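VAO-type flavoprotein oxidase VAO615 (Myceliophthora thermophila, PDB 6F72) is probably an oxidoreductase that binds FAD bicovalently and, once reduced, reacts rapidly with molecular oxygen, though no substrate has yet been identified. Local coordinates at residues A[36-40]-A[41-45]; A[371-374]-A[375-379]. All coordinates share one frame; numbering follows the deposited sequence.

Contact 1: residues A[36-40]-A[41-45]; sequences AWPSS and RDWAK
Trp43 brings the rim of its indole over one face of the Trp37 ring. CZ2 of Trp43 lies 3.5 Å from CZ2 of Trp37, offset toward the edge of that ring. The two side chains cross at about a right angle, but their five-membered rings are inclined by 42°, an oblique pair. Pro38 touches both rings. Its CD rests on the Trp37 ring, and its CB sits over a face of Trp43, 3.4 Å from Trp43 NE1. In Trp43, CG stands anti to the carbonyl carbon (chi1 -67°), which turns the indole back toward the loop before the helix. Ser39 and Asp42 form a capping box at the start of the helix. Ser39 OG accepts from Asp42 N at 3.0 Å, with an N-H...O angle of 156°. In return, Asp42 OD2 takes a weak bond from Ser39 N at 3.1 Å. Ser40 O receives Ala44 N, continuing the helical bonding. With an alanine in place of Trp43, a gap would probably open beside Pro38, and Trp37 would lose the indole rim from its face. The contact opens helix 40-49 and packs it on helix 133-146, where Pro38 and Asp42 touch His146. Trp43 also meets Phe142 of that helix and stacks on Tyr126 of strand 126-129.

Contact 2: residues A[371-374]-A[375-379]; sequences LDDL and ASRGI
Leu374 O is gripped by two backbone N-H groups, from Ile379 and Arg377, each at 3.0 Å from the oxygen. They reach it from opposite faces of the carbonyl plane. The bond from Ile379 N is the straighter, with an N-H...O angle of 157°. Together with Gly378 N, which bonds to Ala375 O, the Ile379 bond makes a Schellman motif that ends helix 360-376. Gly378 is its C-prime residue and takes a positive phi of 74°, a turn of the chain that is easy without a side chain. One turn earlier the regular helical bonds still run, from Ala375 N to Leu371 O and from Ser376 N to Asp372 O. Ser376 OG, set between its own N and carbonyl carbon, turns back and donates to Asp373 O at 2.8 Å. Asp372 OD1 forms a salt bridge with Arg368. On the apolar side, the Leu374 and Ile379 side chains cross at a slant, with CD2 of Leu374 3.9 Å from CD1 of Ile379. Both rest on Phe309 of strand 302-310, and Ile379 also touches Ala322 of helix 316-335. Asp373 and Arg377 lie against Ala325 of the same helix. Their salt bridge spans the last turn, and the carboxylate and guanidinium planes are inclined by 30°. Asp373 OD2 meets the guanidinium at its edge, 2.6 Å from Arg377 NH1.

How the contacts relate
The two contacts treat opposite ends of different helices. Contact 1 starts helix 40-49; contact 2 finishes helix 360-376. Their centres are about 69 Å apart, on opposite sides of the chain's centre, and they share no element. Neither is deep core: each is partly buried, with two buried residues and four exposed ones. At the start of a helix, side chains supply the acceptors for backbone N-H groups. At the end, backbone N-H groups and a glycine close off the carbonyls. Aromatic rings and a proline anchor contact 1 to helix 133-146 and strand 126-129. In contact 2, leucines and Ile379 pack on strand 302-310, while Asp373, Arg377 and Ile379 meet helix 316-335.

Contact 1: residues A[36-40]-A[41-45]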
loop_
_atom_site.group_PDB
_atom_site.type_symbol
_atom_site.label_atom_id
_atom_site.label_comp_id
_atom_site.label_asym_id
_atom_site.label_seq_id
_atom_site.Cartn_x
_atom_site.Cartn_y
_atom_site.Cartn_z
ATOM N N ALA A 36 -16.399 31.670 1.192
ATOM C CA ALA A 36 -16.792 30.893 0.011
ATOM C C ALA A 36 -17.017 29.382 0.238
ATOM O O ALA A 36 -17.357 28.671 -0.716
ATOM C CB ALA A 36 -15.808 31.129 -1.129
ATOM N N TRP A 37 -16.837 28.899 1.477
ATOM C CA TRP A 37 -17.216 27.519 1.844
ATOM C C TRP A 37 -18.707 27.312 1.545
ATOM O O TRP A 37 -19.507 28.204 1.834
ATOM C CB TRP A 37 -16.943 27.250 3.324
ATOM C CG TRP A 37 -17.220 25.829 3.775
ATOM C CD1 TRP A 37 -18.268 25.400 4.538
ATOM C CD2 TRP A 37 -16.430 24.664 3.492
ATOM N NE1 TRP A 37 -18.182 24.041 4.750
ATOM C CE2 TRP A 37 -17.065 23.564 4.121
ATOM C CE3 TRP A 37 -15.249 24.439 2.760
ATOM C CZ2 TRP A 37 -16.558 22.256 4.044
ATOM C CZ3 TRP A 37 -14.739 23.134 2.690
ATOM C CH2 TRP A 37 -15.397 22.064 3.329
ATOM N N PRO A 38 -19.080 26.160 0.938
ATOM C CA PRO A 38 -20.482 25.972 0.567
ATOM C C PRO A 38 -21.411 25.981 1.785
ATOM O O PRO A 38 -21.085 25.370 2.803
ATOM C CB PRO A 38 -20.486 24.596 -0.117
ATOM C CG PRO A 38 -19.088 24.381 -0.576
ATOM C CD PRO A 38 -18.245 25.029 0.481
ATOM N N SER A 39 -22.540 26.689 1.667
ATOM C CA SER A 39 -23.614 26.698 2.681
ATOM C C SER A 39 -24.133 25.288 2.997
ATOM O O SER A 39 -23.902 24.358 2.237
ATOM C CB SER A 39 -24.778 27.591 2.222
ATOM O OG SER A 39 -25.448 27.030 1.104
ATOM N N SER A 40 -24.847 25.126 4.111
ATOM C CA SER A 40 -25.405 23.806 4.451
ATOM C C SER A 40 -26.531 23.421 3.489
ATOM O O SER A 40 -26.836 22.238 3.323
ATOM C CB SER A 40 -25.851 23.750 5.901
ATOM O OG SER A 40 -26.427 24.978 6.258
ATOM N N ARG A 41 -27.106 24.446 2.854
ATOM C CA ARG A 41 -28.072 24.316 1.772
ATOM C C ARG A 41 -27.387 23.779 0.506
ATOM O O ARG A 41 -27.946 22.913 -0.175
ATOM C CB ARG A 41 -28.744 25.670 1.510
ATOM C CG ARG A 41 -29.918 25.624 0.546
ATOM C CD ARG A 41 -30.729 26.910 0.590
ATOM N NE ARG A 41 -31.822 26.828 1.555
ATOM C CZ ARG A 41 -32.629 27.834 1.878
ATOM N NH1 ARG A 41 -32.491 29.034 1.322
ATOM N NH2 ARG A 41 -33.586 27.638 2.773
ATOM N N ASP A 42 -26.186 24.288 0.205
ATOM C CA ASP A 42 -25.359 23.743 -0.873
ATOM C C ASP A 42 -25.060 22.271 -0.609
ATOM O O ASP A 42 -25.253 21.429 -1.491
ATOM C CB ASP A 42 -24.052 24.523 -1.029
ATOM C CG ASP A 42 -24.241 25.894 -1.656
ATOM O OD1 ASP A 42 -25.121 26.056 -2.532
ATOM O OD2 ASP A 42 -23.478 26.814 -1.278
ATOM N N TRP A 43 -24.620 21.966 0.611
ATOM C CA TRP A 43 -24.332 20.588 1.013
ATOM C C TRP A 43 -25.578 19.678 0.940
ATOM O O TRP A 43 -25.502 18.572 0.382
ATOM C CB TRP A 43 -23.627 20.546 2.385
ATOM C CG TRP A 43 -22.215 21.142 2.344
ATOM C CD1 TRP A 43 -21.798 22.323 2.904
ATOM C CD2 TRP A 43 -21.060 20.586 1.686
ATOM N NE1 TRP A 43 -20.464 22.536 2.644
ATOM C CE2 TRP A 43 -19.983 21.490 1.900
ATOM C CE3 TRP A 43 -20.827 19.411 0.959
ATOM C CZ2 TRP A 43 -18.698 21.257 1.404
ATOM C CZ3 TRP A 43 -19.526 19.175 0.456
ATOM C CH2 TRP A 43 -18.485 20.100 0.686
ATOM N N ALA A 44 -26.715 20.166 1.451
ATOM C CA ALA A 44 -27.995 19.449 1.351
ATOM C C ALA A 44 -28.389 19.135 -0.106
ATOM O O ALA A 44 -28.841 18.034 -0.402
ATOM C CB ALA A 44 -29.111 20.215 2.056
ATOM N N LYS A 45 -28.199 20.110 -0.993
ATOM C CA LYS A 45 -28.487 19.988 -2.425
ATOM C C LYS A 45 -27.608 18.900 -3.082
ATOM O O LYS A 45 -28.099 18.120 -3.909
ATOM C CB LYS A 45 -28.328 21.369 -3.089
ATOM C CG LYS A 45 -28.306 21.437 -4.614
ATOM C CD LYS A 45 -27.340 22.528 -5.078
ATOM C CE LYS A 45 -25.901 22.010 -5.188
ATOM N NZ LYS A 45 -24.850 23.024 -4.863
#

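Contact 2: residues A[371-374]-A[375-379]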
loop_
_atom_site.group_PDB
_atom_site.type_symbol
_atom_site.label_atom_id
_atom_site.label_comp_id
_atom_site.label_asym_id
_atom_site.label_seq_id
_atom_site.Cartn_x
_atom_site.Cartn_y
_atom_site.Cartn_z
ATOM N N LEU A 371 19.750 -24.090 3.846
ATOM C CA LEU A 371 20.048 -24.898 5.046
ATOM C C LEU A 371 21.506 -25.368 5.120
ATOM O O LEU A 371 22.078 -25.421 6.217
ATOM C CB LEU A 371 19.093 -26.102 5.185
ATOM C CG LEU A 371 17.565 -25.973 5.048
ATOM C CD1 LEU A 371 16.875 -27.272 5.441
ATOM C CD2 LEU A 371 16.984 -24.810 5.841
ATOM N N ASP A 372 22.093 -25.702 3.967
ATOM C CA ASP A 372 23.507 -26.062 3.886
ATOM C C ASP A 372 24.407 -24.875 4.209
ATOM O O ASP A 372 25.431 -25.047 4.888
ATOM C CB ASP A 372 23.871 -26.622 2.503
ATOM C CG ASP A 372 23.403 -28.057 2.293
ATOM O OD1 ASP A 372 23.170 -28.799 3.273
ATOM O OD2 ASP A 372 23.268 -28.449 1.120
ATOM N N ASP A 373 24.033 -23.682 3.732
ATOM C CA ASP A 373 24.819 -22.472 3.991
ATOM C C ASP A 373 24.886 -22.153 5.478
ATOM O O ASP A 373 25.969 -21.871 6.016
ATOM C CB ASP A 373 24.298 -21.267 3.209
ATOM C CG ASP A 373 25.137 -20.014 3.450
ATOM O OD1 ASP A 373 24.849 -19.281 4.417
ATOM O OD2 ASP A 373 26.098 -19.774 2.685
ATOM N N LEU A 374 23.727 -22.214 6.132
ATOM C CA LEU A 374 23.630 -22.016 7.575
ATOM C C LEU A 374 24.422 -23.078 8.349
ATOM O O LEU A 374 25.179 -22.733 9.265
ATOM C CB LEU A 374 22.162 -21.961 8.021
ATOM C CG LEU A 374 21.371 -20.766 7.474
ATOM C CD1 LEU A 374 19.874 -21.054 7.421
ATOM C CD2 LEU A 374 21.668 -19.500 8.265
ATOM N N ALA A 375 24.263 -24.347 7.958
ATOM C CA ALA A 375 25.013 -25.468 8.542
ATOM C C ALA A 375 26.527 -25.229 8.494
ATOM O O ALA A 375 27.202 -25.396 9.508
ATOM C CB ALA A 375 24.650 -26.781 7.856
ATOM N N SER A 376 27.037 -24.798 7.336
ATOM C CA SER A 376 28.480 -24.537 7.139
ATOM C C SER A 376 29.006 -23.367 7.982
ATOM O O SER A 376 30.226 -23.205 8.161
ATOM C CB SER A 376 28.791 -24.293 5.656
ATOM O OG SER A 376 28.506 -22.950 5.295
ATOM N N ARG A 377 28.077 -22.559 8.487
ATOM C CA ARG A 377 28.403 -21.382 9.278
ATOM C C ARG A 377 28.148 -21.592 10.778
ATOM O O ARG A 377 28.229 -20.646 11.567
ATOM C CB ARG A 377 27.661 -20.165 8.722
ATOM C CG ARG A 377 28.238 -19.681 7.398
ATOM C CD ARG A 377 27.239 -18.808 6.674
ATOM N NE ARG A 377 27.880 -17.624 6.119
ATOM C CZ ARG A 377 28.214 -17.454 4.844
ATOM N NH1 ARG A 377 27.975 -18.391 3.935
ATOM N NH2 ARG A 377 28.794 -16.322 4.473
ATOM N N GLY A 378 27.873 -22.843 11.151
ATOM C CA GLY A 378 27.633 -23.241 12.536
ATOM C C GLY A 378 26.283 -22.817 13.107
ATOM O O GLY A 378 26.123 -22.748 14.330
ATOM N N ILE A 379 25.322 -22.533 12.227
ATOM C CA ILE A 379 23.960 -22.128 12.623
ATOM C C ILE A 379 23.000 -23.313 12.515
ATOM O O ILE A 379 22.964 -24.000 11.496
ATOM C CB ILE A 379 23.456 -20.917 11.789
ATOM C CG1 ILE A 379 24.347 -19.687 12.040
ATOM C CG2 ILE A 379 22.014 -20.576 12.128
ATOM C CD1 ILE A 379 24.277 -18.617 10.973
#